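Local coordinates for protein Two-component sensor histidine kinase (Nostoc sp., PDB 6OZB) that binds the bilin phycoerythrobilin in a GAF domain of a cyanobacterial phytochrome and probably serves as a light sensor for a histidine kinase, at residues Ala24-Ser29 with Glu33-Ala38; Ala41-Leu46 with Gln185-Gln190. The protein carries 1 engineered substitution. All blocks are in the same frame, centred on the assembly; numbering follows the deposited sequence.

Contact 1: residues Ala24-Ser29 with Glu33-Ala38; sequences ARIRQS and EDIITA
Ile35 and Ala38 pack against Arg25 and Ile26 across a tight helical hairpin, in which helix 12-27 turns through a short loop into helix 32-47. The turn starts at Ser29, whose positive phi (60°) and bond from Ser29 N to Ile26 O (2.9 Å) belong to a Schellman motif closing the first helix. The backbones come closest at Arg25 and Ile35, with CA atoms 6.1 Å apart, a spacing short enough for side chains to lie against main chain. Ile35 supplies two contact points: its CG1 lies 3.9 Å from Arg25 CB, and its CD1 ends 4.0 Å from Ile26 N. With chi1 at -61°, CG1 stands anti to the carbonyl carbon, and the extended branch ends over the Ile26 backbone; the two isoleucine side chains cross at about a right angle. Leu30 of the loop also packs on Ile35 and Arg25, while Ile26 also touches Gln190 and Ala194 of helix 178-201. One turn after Ile35, Ala38 serves as a small platform for the arginine, whose chain runs extended from CG to NE toward a salt bridge with Glu42. Ala38 CB sits over one guanidinium face, offset toward its rim, 3.6 Å from Arg25 NE.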
ATOM      1  N   ALA C  24      -3.340   1.506 -38.594  1.00 19.13           N
ATOM      2  CA  ALA C  24      -3.892   1.908 -39.880  1.00 19.15           C
ATOM      3  C   ALA C  24      -3.336   3.267 -40.283  1.00 19.72           C
ATOM      4  O   ALA C  24      -3.033   3.489 -41.457  1.00 20.20           O
ATOM      5  CB  ALA C  24      -5.403   1.946 -39.834  1.00 20.45           C
ATOM      6  N   ARG C  25      -3.199   4.173 -39.315  1.00 16.00           N
ATOM      7  CA  ARG C  25      -2.663   5.495 -39.593  1.00 15.09           C
ATOM      8  C   ARG C  25      -1.195   5.462 -39.995  1.00 21.47           C
ATOM      9  O   ARG C  25      -0.752   6.227 -40.862  1.00 18.78           O
ATOM     10  CB  ARG C  25      -2.832   6.408 -38.387  1.00 16.90           C
ATOM     11  CG  ARG C  25      -4.283   6.761 -38.138  1.00 18.46           C
ATOM     12  CD  ARG C  25      -4.424   7.633 -36.925  1.00 27.76           C
ATOM     13  NE  ARG C  25      -5.793   7.481 -36.485  1.00 43.38           N
ATOM     14  CZ  ARG C  25      -6.159   6.941 -35.326  1.00 32.15           C
ATOM     15  NH1 ARG C  25      -5.271   6.539 -34.394  1.00 32.44           N
ATOM     16  NH2 ARG C  25      -7.436   6.821 -35.090  1.00 41.38           N
ATOM     17  N   ILE C  26      -0.434   4.606 -39.329  1.00 17.82           N
ATOM     18  CA  ILE C  26       0.969   4.404 -39.706  1.00 17.53           C
ATOM     19  C   ILE C  26       1.052   3.908 -41.150  1.00 21.83           C
ATOM     20  O   ILE C  26       1.765   4.468 -41.974  1.00 23.50           O
ATOM     21  CB  ILE C  26       1.665   3.374 -38.785  1.00 17.56           C
ATOM     22  CG1 ILE C  26       1.751   3.869 -37.354  1.00 20.80           C
ATOM     23  CG2 ILE C  26       3.100   3.061 -39.306  1.00 22.12           C
ATOM     24  CD1 ILE C  26       2.182   2.763 -36.378  1.00 19.44           C
ATOM     25  N   ARG C  27       0.251   2.901 -41.472  1.00 22.14           N
ATOM     26  CA  ARG C  27       0.263   2.283 -42.796  1.00 21.53           C
ATOM     27  C   ARG C  27      -0.160   3.232 -43.903  1.00 19.87           C
ATOM     28  O   ARG C  27       0.282   3.099 -45.046  1.00 25.47           O
ATOM     29  CB  ARG C  27      -0.620   1.063 -42.764  1.00 18.49           C
ATOM     30  CG  ARG C  27      -0.066  -0.049 -41.846  1.00 19.95           C
ATOM     31  CD  ARG C  27      -0.935  -1.227 -41.986  1.00 28.41           C
ATOM     32  NE  ARG C  27      -0.724  -2.240 -40.967  1.00 38.40           N
ATOM     33  CZ  ARG C  27      -1.512  -3.297 -40.838  1.00 38.66           C
ATOM     34  NH1 ARG C  27      -2.528  -3.482 -41.675  1.00 47.26           N
ATOM     35  NH2 ARG C  27      -1.263  -4.181 -39.891  1.00 55.72           N
ATOM     36  N   GLN C  28      -1.012   4.196 -43.570  1.00 19.21           N
ATOM     37  CA  GLN C  28      -1.434   5.219 -44.526  1.00 21.65           C
ATOM     38  C   GLN C  28      -0.421   6.383 -44.662  1.00 19.16           C
ATOM     39  O   GLN C  28      -0.683   7.347 -45.383  1.00 21.20           O
ATOM     40  CB  GLN C  28      -2.806   5.765 -44.123  1.00 25.65           C
ATOM     41  CG  GLN C  28      -3.912   4.716 -44.245  1.00 43.09           C
ATOM     42  CD  GLN C  28      -5.243   5.183 -43.679  1.00 65.59           C
ATOM     43  OE1 GLN C  28      -5.314   6.170 -42.943  1.00 64.58           O
ATOM     44  NE2 GLN C  28      -6.304   4.448 -43.992  1.00 84.78           N
ATOM     45  N   SER C  29       0.700   6.279 -43.952  1.00 22.75           N
ATOM     46  CA  SER C  29       1.776   7.276 -43.952  1.00 27.93           C
ATOM     47  C   SER C  29       1.373   8.673 -43.474  1.00 20.76           C
ATOM     48  O   SER C  29       1.888   9.683 -43.956  1.00 21.57           O
ATOM     49  CB  SER C  29       2.362   7.382 -45.364  1.00 22.69           C
ATOM     50  OG  SER C  29       2.990   6.159 -45.749  1.00 24.27           O
ATOM     51  N   GLU C  33       2.501  13.802 -36.142  1.00 16.06           N
ATOM     52  CA  GLU C  33       1.655  14.719 -35.350  1.00 20.98           C
ATOM     53  C   GLU C  33       0.173  14.404 -35.537  1.00 22.31           C
ATOM     54  O   GLU C  33      -0.598  14.455 -34.578  1.00 21.15           O
ATOM     55  CB  GLU C  33       1.927  16.197 -35.704  1.00 34.28           C
ATOM     56  CG  GLU C  33       3.344  16.681 -35.382  1.00 75.80           C
ATOM     57  CD  GLU C  33       4.403  16.272 -36.404  1.00 97.41           C
ATOM     58  OE1 GLU C  33       5.585  16.609 -36.172  1.00110.22           O
ATOM     59  OE2 GLU C  33       4.071  15.612 -37.418  1.00 92.02           O
ATOM     60  N   ASP C  34      -0.211  14.023 -36.754  1.00 22.96           N
ATOM     61  CA  ASP C  34      -1.608  13.664 -37.016  1.00 22.79           C
ATOM     62  C   ASP C  34      -1.973  12.311 -36.434  1.00 22.64           C
ATOM     63  O   ASP C  34      -3.103  12.111 -35.991  1.00 25.47           O
ATOM     64  CB  ASP C  34      -1.889  13.670 -38.509  1.00 25.77           C
ATOM     65  CG  ASP C  34      -1.741  15.032 -39.119  1.00 37.89           C
ATOM     66  OD1 ASP C  34      -1.939  16.031 -38.404  1.00 34.28           O
ATOM     67  OD2 ASP C  34      -1.377  15.104 -40.306  1.00 39.03           O
ATOM     68  N   ILE C  35      -1.035  11.367 -36.438  1.00 19.98           N
ATOM     69  CA  ILE C  35      -1.289  10.101 -35.785  1.00 17.88           C
ATOM     70  C   ILE C  35      -1.535  10.311 -34.297  1.00 26.00           C
ATOM     71  O   ILE C  35      -2.420   9.701 -33.709  1.00 23.22           O
ATOM     72  CB  ILE C  35      -0.116   9.104 -35.948  1.00 16.91           C
ATOM     73  CG1 ILE C  35       0.114   8.802 -37.430  1.00 20.22           C
ATOM     74  CG2 ILE C  35      -0.408   7.854 -35.184  1.00 23.72           C
ATOM     75  CD1 ILE C  35       1.239   7.887 -37.695  1.00 25.83           C
ATOM     76  N   ILE C  36      -0.720  11.157 -33.683  1.00 19.35           N
ATOM     77  CA  ILE C  36      -0.811  11.383 -32.244  1.00 18.56           C
ATOM     78  C   ILE C  36      -2.101  12.110 -31.873  1.00 19.92           C
ATOM     79  O   ILE C  36      -2.757  11.741 -30.904  1.00 23.22           O
ATOM     80  CB  ILE C  36       0.408  12.169 -31.746  1.00 18.72           C
ATOM     81  CG1 ILE C  36       1.622  11.260 -31.746  1.00 17.08           C
ATOM     82  CG2 ILE C  36       0.227  12.655 -30.372  1.00 21.36           C
ATOM     83  CD1 ILE C  36       2.913  12.042 -31.712  1.00 23.74           C
ATOM     84  N   THR C  37      -2.462  13.110 -32.657  1.00 16.50           N
ATOM     85  CA  THR C  37      -3.693  13.889 -32.421  1.00 19.04           C
ATOM     86  C   THR C  37      -4.924  13.005 -32.511  1.00 31.00           C
ATOM     87  O   THR C  37      -5.754  12.977 -31.593  1.00 22.32           O
ATOM     88  CB  THR C  37      -3.815  15.050 -33.426  1.00 23.18           C
ATOM     89  OG1 THR C  37      -2.778  16.021 -33.179  1.00 24.17           O
ATOM     90  CG2 THR C  37      -5.167  15.737 -33.306  1.00 26.07           C
ATOM     91  N   ALA C  38      -5.019  12.220 -33.570  1.00 23.37           N
ATOM     92  CA  ALA C  38      -6.217  11.397 -33.771  1.00 24.52           C
ATOM     93  C   ALA C  38      -6.331  10.311 -32.730  1.00 23.90           C
ATOM     94  O   ALA C  38      -7.433   9.891 -32.377  1.00 26.98           O
ATOM     95  CB  ALA C  38      -6.214  10.786 -35.168  1.00 30.26           C
TER

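Contact 2: residues Ala41-Leu46 with Gln185-Gln190; sequences AEVRAL and QMIVDQ
Ile187 meets both Val43 and Leu46, and these three side chains make up the whole direct contact, a small apolar helix-helix packing that buries 118 Å² in all. Val43 and Ile187 reach toward each other tip to tip, with Val43 CG2 3.9 Å from Ile187 CG2 and 4.0 Å from Ile187 CD1, so one valine methyl touches both methyls of the isoleucine. Leu46, one turn further on, slides past Ile187 in the opposite direction, bringing its CD2 to 3.9 Å from Ile187 CD1. The valine torsion (chi1 174°) sets CG2 anti to the carbonyl carbon and directs it at the partner helix. A separation of 8.2 Å between the CA atoms of Val43 and Ile187 fits contact through side chains alone. Elsewhere on the same helix, well away from segment 41-46, Gln185 NE2 bonds to Asp189 OD1 (3.0 Å, N-H...O angle 150°), the oxygen being met from above the carboxylate plane. In the outer shell Leu166 of strand 161-170 packs on Ile187, so helix 32-47 and helix 178-201 are joined next to the antiparallel GAF sheet, while helix 12-27 lies against Leu46 through Asn14 and against Met186 through Gln15.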
ATOM      1  N   ALA C  41      -8.104  10.984 -28.950  1.00 19.54           N
ATOM      2  CA  ALA C  41      -9.572  10.926 -28.824  1.00 23.66           C
ATOM      3  C   ALA C  41     -10.087   9.499 -28.652  1.00 31.37           C
ATOM      4  O   ALA C  41     -11.037   9.242 -27.916  1.00 21.99           O
ATOM      5  CB  ALA C  41     -10.254  11.573 -30.030  1.00 28.78           C
ATOM      6  N   GLU C  42      -9.472   8.571 -29.368  1.00 26.54           N
ATOM      7  CA  GLU C  42      -9.864   7.171 -29.272  1.00 19.87           C
ATOM      8  C   GLU C  42      -9.430   6.628 -27.910  1.00 19.95           C
ATOM      9  O   GLU C  42     -10.134   5.862 -27.281  1.00 20.45           O
ATOM     10  CB  GLU C  42      -9.262   6.427 -30.473  1.00 21.83           C
ATOM     11  CG  GLU C  42      -9.968   6.935 -31.734  1.00 28.89           C
ATOM     12  CD  GLU C  42      -9.394   6.423 -33.031  1.00 41.56           C
ATOM     13  OE1 GLU C  42      -8.371   5.709 -32.994  1.00 34.24           O
ATOM     14  OE2 GLU C  42      -9.994   6.707 -34.102  1.00 40.11           O
ATOM     15  N   VAL C  43      -8.298   7.079 -27.414  1.00 17.82           N
ATOM     16  CA  VAL C  43      -7.876   6.628 -26.085  1.00 13.92           C
ATOM     17  C   VAL C  43      -8.821   7.129 -24.994  1.00 15.32           C
ATOM     18  O   VAL C  43      -9.175   6.391 -24.064  1.00 20.63           O
ATOM     19  CB  VAL C  43      -6.424   7.036 -25.784  1.00 21.44           C
ATOM     20  CG1 VAL C  43      -6.041   6.692 -24.345  1.00 21.31           C
ATOM     21  CG2 VAL C  43      -5.506   6.297 -26.737  1.00 30.55           C
ATOM     22  N   ARG C  44      -9.275   8.369 -25.110  1.00 14.54           N
ATOM     23  CA  ARG C  44     -10.150   8.922 -24.079  1.00 17.34           C
ATOM     24  C   ARG C  44     -11.441   8.141 -24.052  1.00 20.32           C
ATOM     25  O   ARG C  44     -11.967   7.827 -22.992  1.00 22.34           O
ATOM     26  CB  ARG C  44     -10.436  10.406 -24.322  1.00 17.45           C
ATOM     27  CG  ARG C  44     -10.988  11.126 -23.088  1.00 19.13           C
ATOM     28  CD  ARG C  44     -12.114  12.098 -23.430  1.00 18.41           C
ATOM     29  NE  ARG C  44     -13.234  11.396 -24.038  1.00 22.04           N
ATOM     30  CZ  ARG C  44     -14.167  10.706 -23.385  1.00 28.98           C
ATOM     31  NH1 ARG C  44     -14.153  10.575 -22.057  1.00 23.35           N
ATOM     32  NH2 ARG C  44     -15.134  10.128 -24.085  1.00 32.34           N
ATOM     33  N   ALA C  45     -11.945   7.816 -25.238  1.00 21.20           N
ATOM     34  CA  ALA C  45     -13.179   7.073 -25.332  1.00 24.49           C
ATOM     35  C   ALA C  45     -13.019   5.707 -24.679  1.00 26.83           C
ATOM     36  O   ALA C  45     -13.925   5.216 -24.016  1.00 24.70           O
ATOM     37  CB  ALA C  45     -13.594   6.934 -26.775  1.00 27.26           C
ATOM     38  N   LEU C  46     -11.854   5.093 -24.855  1.00 22.87           N
ATOM     39  CA  LEU C  46     -11.585   3.789 -24.248  1.00 22.83           C
ATOM     40  C   LEU C  46     -11.556   3.851 -22.731  1.00 21.93           C
ATOM     41  O   LEU C  46     -12.157   3.030 -22.066  1.00 24.20           O
ATOM     42  CB  LEU C  46     -10.257   3.225 -24.759  1.00 19.54           C
ATOM     43  CG  LEU C  46      -9.809   1.896 -24.152  1.00 24.84           C
ATOM     44  CD1 LEU C  46     -10.722   0.786 -24.565  1.00 30.94           C
ATOM     45  CD2 LEU C  46      -8.399   1.607 -24.611  1.00 28.47           C
ATOM     46  N   GLN C 185      -0.418   0.556 -21.490  1.00 16.12           N
ATOM     47  CA  GLN C 185       0.943   0.115 -21.830  1.00 15.54           C
ATOM     48  C   GLN C 185       1.016  -0.300 -23.294  1.00 18.39           C
ATOM     49  O   GLN C 185       1.981   0.006 -23.994  1.00 17.67           O
ATOM     50  CB  GLN C 185       1.398  -1.031 -20.941  1.00 17.48           C
ATOM     51  CG  GLN C 185       2.894  -1.429 -21.181  1.00 19.16           C
ATOM     52  CD  GLN C 185       3.839  -0.302 -20.838  1.00 27.33           C
ATOM     53  OE1 GLN C 185       3.803   0.225 -19.736  1.00 27.06           O
ATOM     54  NE2 GLN C 185       4.659   0.106 -21.795  1.00 21.78           N
ATOM     55  N   MET C 186      -0.005  -0.997 -23.764  1.00 18.50           N
ATOM     56  CA  MET C 186      -0.042  -1.408 -25.165  1.00 16.82           C
ATOM     57  C   MET C 186      -0.168  -0.178 -26.069  1.00 15.84           C
ATOM     58  O   MET C 186       0.416  -0.126 -27.142  1.00 19.48           O
ATOM     59  CB  MET C 186      -1.173  -2.402 -25.415  1.00 19.41           C
ATOM     60  CG  MET C 186      -1.061  -3.680 -24.630  1.00 38.19           C
ATOM     61  SD  MET C 186      -2.155  -4.940 -25.295  1.00 88.15           S
ATOM     62  CE  MET C 186      -3.499  -3.963 -25.985  1.00 79.36           C
ATOM     63  N   ILE C 187      -0.950   0.798 -25.639  1.00 16.21           N
ATOM     64  CA  ILE C 187      -1.099   2.029 -26.400  1.00 17.68           C
ATOM     65  C   ILE C 187       0.213   2.809 -26.495  1.00 16.77           C
ATOM     66  O   ILE C 187       0.584   3.276 -27.581  1.00 16.67           O
ATOM     67  CB  ILE C 187      -2.192   2.934 -25.793  1.00 13.01           C
ATOM     68  CG1 ILE C 187      -3.554   2.261 -26.026  1.00 24.68           C
ATOM     69  CG2 ILE C 187      -2.162   4.312 -26.399  1.00 18.47           C
ATOM     70  CD1 ILE C 187      -4.665   2.737 -25.055  1.00 25.10           C
ATOM     71  N   VAL C 188       0.938   2.966 -25.387  1.00 14.48           N
ATOM     72  CA  VAL C 188       2.220   3.661 -25.507  1.00 14.77           C
ATOM     73  C   VAL C 188       3.236   2.823 -26.284  1.00 17.25           C
ATOM     74  O   VAL C 188       4.059   3.399 -26.992  1.00 17.99           O
ATOM     75  CB  VAL C 188       2.811   4.107 -24.128  1.00 17.52           C
ATOM     76  CG1 VAL C 188       1.813   5.038 -23.425  1.00 18.94           C
ATOM     77  CG2 VAL C 188       3.182   2.961 -23.227  1.00 18.01           C
ATOM     78  N   ASP C 189       3.174   1.486 -26.214  1.00 15.35           N
ATOM     79  CA  ASP C 189       4.053   0.632 -27.033  1.00 14.59           C
ATOM     80  C   ASP C 189       3.762   0.827 -28.526  1.00 20.18           C
ATOM     81  O   ASP C 189       4.677   0.882 -29.350  1.00 15.69           O
ATOM     82  CB  ASP C 189       3.880  -0.837 -26.691  1.00 18.11           C
ATOM     83  CG  ASP C 189       4.486  -1.212 -25.330  1.00 29.10           C
ATOM     84  OD1 ASP C 189       5.224  -0.385 -24.740  1.00 26.73           O
ATOM     85  OD2 ASP C 189       4.195  -2.332 -24.849  1.00 27.36           O
ATOM     86  N   GLN C 190       2.481   0.948 -28.872  1.00 17.63           N
ATOM     87  CA  GLN C 190       2.088   1.151 -30.269  1.00 20.66           C
ATOM     88  C   GLN C 190       2.466   2.553 -30.750  1.00 22.32           C
ATOM     89  O   GLN C 190       2.873   2.727 -31.893  1.00 18.99           O
ATOM     90  CB  GLN C 190       0.580   0.911 -30.449  1.00 18.59           C
ATOM     91  CG  GLN C 190       0.101   0.950 -31.934  1.00 14.57           C
ATOM     92  CD  GLN C 190       0.726  -0.158 -32.782  1.00 14.81           C
ATOM     93  OE1 GLN C 190       0.328  -1.319 -32.718  1.00 16.51           O
ATOM     94  NE2 GLN C 190       1.743   0.199 -33.557  1.00 19.51           N
TER

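How the contacts relate
Contact 1 and contact 2 lie in series along the chain, their centres about 13 Å apart on the same side of the chain's centre, and both use helix 32-47. Contact 1 joins neighbours in sequence, whereas contact 2 ties that helix to helix 178-201 after 138 intervening residues that include every strand of the sheet. Two direct links connect them: a salt bridge from Arg25 NH2 to Glu42 OE1 (2.6 Å) and packing of Ile26 CD1 on Gln190 NE2 (3.8 Å). Helices 12-27, 32-47 and 178-201 therefore form one bundle, with contact 2 nearer the chain's centre (about 9 Å against 18 Å), uniting both ends of the bilin-binding domain.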